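Local coordinates for protein nucleoporin nup120 (PDB 4GQ2) that serves as a structural constituent of the nuclear pore complex, whose nucleoporins can also dock transiently associated nuclear transport factors, at residues 669-683 against 761-775. Sequence-based numbering, arbitrary orientation.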
loop_
_atom_site.group_PDB
_atom_site.type_symbol
_atom_site.label_atom_id
_atom_site.label_comp_id
_atom_site.label_asym_id
_atom_site.label_seq_id
_atom_site.Cartn_x
_atom_site.Cartn_y
_atom_site.Cartn_z
ATOM N N SER A 669 14.432 -17.875 6.291
ATOM C CA SER A 669 14.159 -16.656 5.534
ATOM C C SER A 669 13.653 -16.885 4.112
ATOM O O SER A 669 14.258 -17.636 3.353
ATOM C CB SER A 669 15.396 -15.752 5.508
ATOM O OG SER A 669 15.078 -14.465 4.996
ATOM N N PRO A 670 12.533 -16.226 3.753
ATOM C CA PRO A 670 12.094 -16.177 2.364
ATOM C C PRO A 670 12.918 -15.154 1.600
ATOM O O PRO A 670 13.511 -14.266 2.210
ATOM C CB PRO A 670 10.651 -15.693 2.475
ATOM C CG PRO A 670 10.626 -14.867 3.721
ATOM C CD PRO A 670 11.606 -15.511 4.656
ATOM N N SER A 671 12.961 -15.275 0.277
ATOM C CA SER A 671 13.577 -14.240 -0.540
ATOM C C SER A 671 12.642 -13.037 -0.573
ATOM O O SER A 671 11.428 -13.179 -0.378
ATOM C CB SER A 671 13.801 -14.740 -1.960
ATOM O OG SER A 671 12.571 -14.774 -2.668
ATOM N N LEU A 672 13.194 -11.858 -0.838
ATOM C CA LEU A 672 12.366 -10.674 -1.019
ATOM C C LEU A 672 11.373 -10.876 -2.161
ATOM O O LEU A 672 10.190 -10.556 -2.025
ATOM C CB LEU A 672 13.227 -9.435 -1.253
ATOM C CG LEU A 672 14.005 -8.973 -0.015
ATOM C CD1 LEU A 672 15.046 -7.929 -0.411
ATOM C CD2 LEU A 672 13.074 -8.482 1.106
ATOM N N PHE A 673 11.853 -11.443 -3.266
ATOM C CA PHE A 673 11.011 -11.692 -4.429
ATOM C C PHE A 673 9.807 -12.573 -4.105
ATOM O O PHE A 673 8.709 -12.357 -4.641
ATOM C CB PHE A 673 11.825 -12.269 -5.592
ATOM C CG PHE A 673 11.009 -12.523 -6.831
ATOM C CD1 PHE A 673 10.498 -11.465 -7.577
ATOM C CD2 PHE A 673 10.740 -13.814 -7.240
ATOM C CE1 PHE A 673 9.744 -11.703 -8.714
ATOM C CE2 PHE A 673 9.981 -14.059 -8.372
ATOM C CZ PHE A 673 9.482 -13.002 -9.111
ATOM N N LEU A 674 10.004 -13.552 -3.221
ATOM C CA LEU A 674 8.890 -14.364 -2.742
ATOM C C LEU A 674 7.830 -13.515 -2.027
ATOM O O LEU A 674 6.639 -13.611 -2.334
ATOM C CB LEU A 674 9.359 -15.487 -1.824
ATOM C CG LEU A 674 8.127 -16.335 -1.502
ATOM C CD1 LEU A 674 8.100 -17.641 -2.284
ATOM C CD2 LEU A 674 7.992 -16.566 -0.012
ATOM N N CYS A 675 8.273 -12.694 -1.082
ATOM C CA CYS A 675 7.386 -11.800 -0.348
ATOM C C CYS A 675 6.598 -10.895 -1.288
ATOM O O CYS A 675 5.385 -10.742 -1.130
ATOM C CB CYS A 675 8.173 -10.955 0.660
ATOM S SG CYS A 675 9.027 -11.947 1.898
ATOM N N ALA A 676 7.285 -10.322 -2.276
ATOM C CA ALA A 676 6.634 -9.471 -3.276
ATOM C C ALA A 676 5.583 -10.242 -4.074
ATOM O O ALA A 676 4.493 -9.735 -4.329
ATOM C CB ALA A 676 7.665 -8.864 -4.205
ATOM N N SER A 677 5.912 -11.474 -4.449
ATOM C CA SER A 677 5.019 -12.302 -5.255
ATOM C C SER A 677 3.759 -12.666 -4.483
ATOM O O SER A 677 2.642 -12.515 -4.988
ATOM C CB SER A 677 5.746 -13.569 -5.710
ATOM O OG SER A 677 6.838 -13.230 -6.554
ATOM N N VAL A 678 3.952 -13.133 -3.250
ATOM C CA VAL A 678 2.849 -13.500 -2.369
ATOM C C VAL A 678 1.922 -12.312 -2.119
ATOM O O VAL A 678 0.692 -12.445 -2.244
ATOM C CB VAL A 678 3.366 -14.087 -1.037
ATOM C CG1 VAL A 678 2.235 -14.215 -0.027
ATOM C CG2 VAL A 678 4.027 -15.442 -1.281
ATOM N N ALA A 679 2.511 -11.155 -1.799
ATOM C CA ALA A 679 1.747 -9.923 -1.563
ATOM C C ALA A 679 0.846 -9.545 -2.734
ATOM O O ALA A 679 -0.289 -9.132 -2.529
ATOM C CB ALA A 679 2.671 -8.765 -1.208
ATOM N N ARG A 680 1.341 -9.703 -3.957
ATOM C CA ARG A 680 0.551 -9.363 -5.141
ATOM C C ARG A 680 -0.621 -10.317 -5.323
ATOM O O ARG A 680 -1.746 -9.881 -5.586
ATOM C CB ARG A 680 1.439 -9.287 -6.393
ATOM C CG ARG A 680 2.332 -8.048 -6.381
ATOM C CD ARG A 680 3.347 -7.986 -7.518
ATOM N NE ARG A 680 4.110 -6.742 -7.435
ATOM C CZ ARG A 680 3.779 -5.599 -8.034
ATOM N NH1 ARG A 680 2.709 -5.528 -8.821
ATOM N NH2 ARG A 680 4.542 -4.524 -7.862
ATOM N N VAL A 681 -0.368 -11.615 -5.150
ATOM C CA VAL A 681 -1.441 -12.608 -5.234
ATOM C C VAL A 681 -2.472 -12.405 -4.111
ATOM O O VAL A 681 -3.677 -12.421 -4.377
ATOM C CB VAL A 681 -0.896 -14.055 -5.230
ATOM C CG1 VAL A 681 -2.028 -15.062 -5.092
ATOM C CG2 VAL A 681 -0.097 -14.325 -6.493
ATOM N N LEU A 682 -1.999 -12.199 -2.874
ATOM C CA LEU A 682 -2.897 -11.901 -1.747
ATOM C C LEU A 682 -3.793 -10.690 -2.018
ATOM O O LEU A 682 -5.013 -10.767 -1.850
ATOM C CB LEU A 682 -2.118 -11.698 -0.438
ATOM C CG LEU A 682 -1.551 -12.980 0.181
ATOM C CD1 LEU A 682 -0.735 -12.668 1.424
ATOM C CD2 LEU A 682 -2.653 -13.996 0.481
ATOM N N ASP A 683 -3.188 -9.582 -2.445
ATOM C CA ASP A 683 -3.934 -8.362 -2.741
ATOM C C ASP A 683 -5.065 -8.687 -3.719
ATOM O O ASP A 683 -6.214 -8.278 -3.532
ATOM C CB ASP A 683 -2.989 -7.309 -3.336
ATOM C CG ASP A 683 -3.707 -6.042 -3.753
ATOM O OD1 ASP A 683 -3.974 -5.194 -2.884
ATOM O OD2 ASP A 683 -4.003 -5.889 -4.956
ATOM N N MET A 761 15.003 -13.996 10.276
ATOM C CA MET A 761 14.098 -13.520 9.240
ATOM C C MET A 761 14.563 -12.113 8.859
ATOM O O MET A 761 14.167 -11.109 9.462
ATOM C CB MET A 761 12.643 -13.543 9.716
ATOM C CG MET A 761 11.621 -13.581 8.585
ATOM S SD MET A 761 10.908 -15.202 8.227
ATOM C CE MET A 761 9.476 -15.246 9.308
ATOM N N GLU A 762 15.446 -12.075 7.865
ATOM C CA GLU A 762 16.095 -10.857 7.402
ATOM C C GLU A 762 15.147 -10.086 6.497
ATOM O O GLU A 762 15.223 -8.864 6.390
ATOM C CB GLU A 762 17.348 -11.254 6.626
ATOM C CG GLU A 762 18.406 -10.181 6.452
ATOM C CD GLU A 762 19.669 -10.746 5.827
ATOM O OE1 GLU A 762 20.164 -11.780 6.332
ATOM O OE2 GLU A 762 20.161 -10.169 4.830
ATOM N N ALA A 763 14.257 -10.820 5.835
ATOM C CA ALA A 763 13.314 -10.243 4.891
ATOM C C ALA A 763 12.380 -9.264 5.587
ATOM O O ALA A 763 11.967 -8.281 4.989
ATOM C CB ALA A 763 12.530 -11.340 4.185
ATOM N N LEU A 764 12.094 -9.510 6.865
ATOM C CA LEU A 764 11.180 -8.666 7.644
ATOM C C LEU A 764 11.628 -7.210 7.767
ATOM O O LEU A 764 10.798 -6.308 7.928
ATOM C CB LEU A 764 10.943 -9.263 9.030
ATOM C CG LEU A 764 9.962 -10.435 9.097
ATOM C CD1 LEU A 764 9.959 -11.068 10.485
ATOM C CD2 LEU A 764 8.553 -10.028 8.697
ATOM N N ALA A 765 12.936 -6.991 7.677
ATOM C CA ALA A 765 13.525 -5.661 7.837
ATOM C C ALA A 765 13.868 -4.969 6.515
ATOM O O ALA A 765 14.302 -3.814 6.519
ATOM C CB ALA A 765 14.763 -5.748 8.725
ATOM N N SER A 766 13.668 -5.660 5.391
ATOM C CA SER A 766 14.097 -5.151 4.076
ATOM C C SER A 766 12.929 -5.023 3.093
ATOM O O SER A 766 13.038 -4.403 2.039
ATOM C CB SER A 766 15.183 -6.060 3.489
ATOM O OG SER A 766 16.200 -6.342 4.444
ATOM N N VAL A 767 11.812 -5.625 3.472
ATOM C CA VAL A 767 10.563 -5.606 2.723
ATOM C C VAL A 767 10.007 -4.176 2.562
ATOM O O VAL A 767 10.314 -3.298 3.369
ATOM C CB VAL A 767 9.595 -6.583 3.433
ATOM C CG1 VAL A 767 8.266 -5.952 3.787
ATOM C CG2 VAL A 767 9.500 -7.909 2.673
ATOM N N ASN A 768 9.208 -3.940 1.520
ATOM C CA ASN A 768 8.741 -2.582 1.196
ATOM C C ASN A 768 7.331 -2.224 1.659
ATOM O O ASN A 768 7.034 -1.055 1.909
ATOM C CB ASN A 768 8.862 -2.298 -0.309
ATOM C CG ASN A 768 10.241 -1.806 -0.712
ATOM O OD1 ASN A 768 11.066 -1.481 0.130
ATOM N ND2 ASN A 768 10.491 -1.743 -2.013
ATOM N N THR A 769 6.452 -3.214 1.752
ATOM C CA THR A 769 5.075 -2.944 2.166
ATOM C C THR A 769 4.681 -3.743 3.392
ATOM O O THR A 769 5.279 -4.784 3.695
ATOM C CB THR A 769 4.062 -3.231 1.045
ATOM O OG1 THR A 769 3.896 -4.647 0.908
ATOM C CG2 THR A 769 4.536 -2.631 -0.287
ATOM N N ALA A 770 3.651 -3.261 4.084
ATOM C CA ALA A 770 3.074 -3.982 5.213
ATOM C C ALA A 770 2.530 -5.367 4.822
ATOM O O ALA A 770 2.561 -6.295 5.627
ATOM C CB ALA A 770 1.988 -3.148 5.877
ATOM N N LEU A 771 2.025 -5.501 3.598
ATOM C CA LEU A 771 1.487 -6.788 3.144
ATOM C C LEU A 771 2.598 -7.785 2.797
ATOM O O LEU A 771 2.417 -8.985 2.941
ATOM C CB LEU A 771 0.515 -6.609 1.975
ATOM C CG LEU A 771 -0.272 -7.847 1.536
ATOM C CD1 LEU A 771 -1.118 -8.404 2.673
ATOM C CD2 LEU A 771 -1.140 -7.540 0.314
ATOM N N GLN A 772 3.746 -7.279 2.351
ATOM C CA GLN A 772 4.922 -8.124 2.125
ATOM C C GLN A 772 5.485 -8.607 3.464
ATOM O O GLN A 772 5.927 -9.747 3.586
ATOM C CB GLN A 772 6.000 -7.379 1.311
ATOM C CG GLN A 772 5.570 -7.008 -0.106
ATOM C CD GLN A 772 6.485 -6.006 -0.793
ATOM O OE1 GLN A 772 7.327 -5.363 -0.163
ATOM N NE2 GLN A 772 6.321 -5.869 -2.106
ATOM N N PHE A 773 5.462 -7.731 4.466
ATOM C CA PHE A 773 5.857 -8.066 5.839
ATOM C C PHE A 773 4.952 -9.186 6.386
ATOM O O PHE A 773 5.443 -10.190 6.907
ATOM C CB PHE A 773 5.752 -6.801 6.689
ATOM C CG PHE A 773 6.253 -6.941 8.098
ATOM C CD1 PHE A 773 5.435 -7.446 9.096
ATOM C CD2 PHE A 773 7.522 -6.483 8.444
ATOM C CE1 PHE A 773 5.881 -7.535 10.407
ATOM C CE2 PHE A 773 7.976 -6.571 9.753
ATOM C CZ PHE A 773 7.153 -7.094 10.739
ATOM N N PHE A 774 3.636 -9.015 6.257
ATOM C CA PHE A 774 2.683 -10.075 6.602
ATOM C C PHE A 774 3.011 -11.374 5.863
ATOM O O PHE A 774 2.976 -12.460 6.448
ATOM C CB PHE A 774 1.261 -9.638 6.251
ATOM C CG PHE A 774 0.216 -10.703 6.469
ATOM C CD1 PHE A 774 -0.215 -11.028 7.757
ATOM C CD2 PHE A 774 -0.349 -11.366 5.391
ATOM C CE1 PHE A 774 -1.195 -11.983 7.958
ATOM C CE2 PHE A 774 -1.328 -12.337 5.587
ATOM C CZ PHE A 774 -1.750 -12.648 6.874
ATOM N N SER A 775 3.325 -11.252 4.575
ATOM C CA SER A 775 3.624 -12.407 3.744
ATOM C C SER A 775 4.810 -13.169 4.309
ATOM O O SER A 775 4.792 -14.395 4.384
ATOM C CB SER A 775 3.891 -11.968 2.303
ATOM O OG SER A 775 2.709 -11.454 1.713
HETATM O O HOH W 1 4.543 -7.036 -3.875
#
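S775 drops as a knob into a hole lined by C675, V678, A679 and L682, where helices 672-683 and 770-775 pass each other at 109° with their axes 8.2 Å apart. A serine suits so close a crossing: with OG beside its own backbone N (chi1 -67°), the hydroxyl turns back along its helix and S775 OG donates to L771 O at 2.8 Å, which is consistent with OG lying 3.3 Å from V678 CG1 in an apolar setting. A679, lacking any longer branch, lets Q772 CG come within 3.6 Å of its CB, while L771 CD2 comes to 3.4 Å from A679 O.

Q772 holds the second polar centre. Its extended chain carries the amide past A676, where NE2 donates to a water that in turn donates to A676 O; OE1 accepts from N768 N, nearly in line with its C=O, and from T769 N, which stands above the carbonyl plane. T769 OG1 accepts from Q772 N, completing a capping box.

Beyond, L672 CD2 packs 3.9 Å from V767 CG2, still buried. P670 CD rests 3.7 Å from M761 SD, but M761 and S669 are poorly ordered and partly exposed, making this end looser. Helix 672-683 of the helical domain thus meets helix 770-775 and its preceding loop through apolar contact and one bridging water, S775 OG and Q772 OE1 being satisfied within their own segment.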